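Local coordinates for cytochrome cL (Hyphomicrobium denitrificans, PDB 2D0W), which carries electrons as a haem-containing periplasmic cytochrome and probably serves as the electron acceptor for methanol dehydrogenase in methanol oxidation, at the zinc ion site. Residues are numbered along the deposited sequence; one frame, centred on the assembly and turned at random.

The zinc ion site. Residues 74-77, 79-80. With ZN (zinc ion), chain B.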
# COMPACT_ATOMS: atom_id res chain seq x y z
N GLY A 74 11.37 0.10 8.81
CA GLY A 74 10.05 -0.44 9.22
C GLY A 74 8.92 0.32 8.52
O GLY A 74 8.99 1.55 8.36
N LEU A 75 7.87 -0.38 8.08
CA LEU A 75 6.80 0.26 7.38
C LEU A 75 5.57 0.13 8.24
O LEU A 75 4.48 0.56 7.84
CB LEU A 75 6.58 -0.40 6.01
CG LEU A 75 7.74 -0.44 5.01
CD1 LEU A 75 7.39 -1.23 3.70
CD2 LEU A 75 8.13 1.03 4.68
N ASN A 76 5.74 -0.44 9.43
CA ASN A 76 4.60 -0.84 10.23
C ASN A 76 4.44 0.09 11.46
O ASN A 76 3.69 -0.20 12.38
CB ASN A 76 4.77 -2.31 10.67
CG ASN A 76 5.91 -2.48 11.64
OD1 ASN A 76 6.74 -1.56 11.82
ND2 ASN A 76 5.98 -3.63 12.28
N ASP A 77 5.15 1.21 11.43
CA ASP A 77 5.08 2.15 12.57
C ASP A 77 4.60 3.53 12.18
O ASP A 77 4.27 3.76 11.02
CB ASP A 77 6.40 2.11 13.37
CG ASP A 77 7.59 2.67 12.63
OD1 ASP A 77 8.68 2.71 13.25
OD2 ASP A 77 7.45 3.08 11.46
N TYR A 79 6.16 6.30 12.34
CA TYR A 79 7.17 7.18 11.82
C TYR A 79 7.50 7.03 10.33
O TYR A 79 7.75 5.93 9.87
CB TYR A 79 8.45 7.02 12.65
CG TYR A 79 9.48 7.97 12.17
CD1 TYR A 79 9.54 9.26 12.71
CD2 TYR A 79 10.37 7.62 11.15
CE1 TYR A 79 10.46 10.15 12.26
CE2 TYR A 79 11.29 8.54 10.66
CZ TYR A 79 11.33 9.80 11.26
OH TYR A 79 12.21 10.75 10.83
N TRP A 80 7.53 8.13 9.57
CA TRP A 80 7.87 8.07 8.14
C TRP A 80 9.00 9.02 7.78
O TRP A 80 8.96 10.22 8.12
CB TRP A 80 6.64 8.39 7.27
CG TRP A 80 5.54 7.45 7.48
CD1 TRP A 80 4.53 7.55 8.40
CD2 TRP A 80 5.33 6.22 6.80
NE1 TRP A 80 3.69 6.47 8.32
CE2 TRP A 80 4.16 5.63 7.35
CE3 TRP A 80 6.01 5.54 5.79
CZ2 TRP A 80 3.67 4.40 6.91
CZ3 TRP A 80 5.53 4.32 5.36
CH2 TRP A 80 4.36 3.77 5.91
ZN ZN B . 8.40 3.73 9.51
O HOH W 1 6.08 3.30 8.89
O HOH W 2 10.35 4.71 8.17
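The benzo ring of the Trp80 indole lies over one of the metal-bound waters: the oxygen of water 1 rests 3.2 Å above the ring plane, displaced toward the rim near CZ2 and CE2, so the flat aromatic surface forms a wall beside this water without binding the ion. The phenol ring of Tyr79 swings away instead. With CG anti to the backbone N (chi1 -177°), it points its hydroxyl away from the metal, and the residue contributes its main chain: Tyr79 O binds ZN at 2.3 Å. Gly74 acts through its carbonyl as well, with O 2.5 Å from ZN; having no side chain, it puts no bulk beside the ion.

Asp77 supplies a side-chain ligand, probably charged, and a carboxylate suits this place because it offers a hard oxygen to a cation whose other visible ligands are neutral carbonyls and waters. Its CG sits in the crowded position between the backbone N and the carbonyl carbon (chi1 68°), which brings the group back toward the ion. The binding is one-sided: OD2 reaches ZN at 2.3 Å, whereas OD1 stays 3.9 Å from ZN. Water 1, 2.4 Å from ZN through its oxygen, also meets the carbonyl O of Asp77 at 2.8 Å, so the same residue holds the metal directly and steadies one of its waters. Water 2, its oxygen 2.6 Å from ZN, stands roughly across the ion from Asp77 OD2.

The shell is nearly square-pyramidal: the two opposed carbonyl oxygens, OD2 and water 2 form the base, with water 1 at the apex. The ion is poorly ordered and further ligands may be unseen, which suggests a loosely held metal that may come from crystallisation. Leu75 and Asn76 turn their side chains away from it. The site is built from loop between helix 60-63, which holds all but the first residue of the haem-binding CXXCH motif (Cys59 to His63), and the 3-10 helix 83-86.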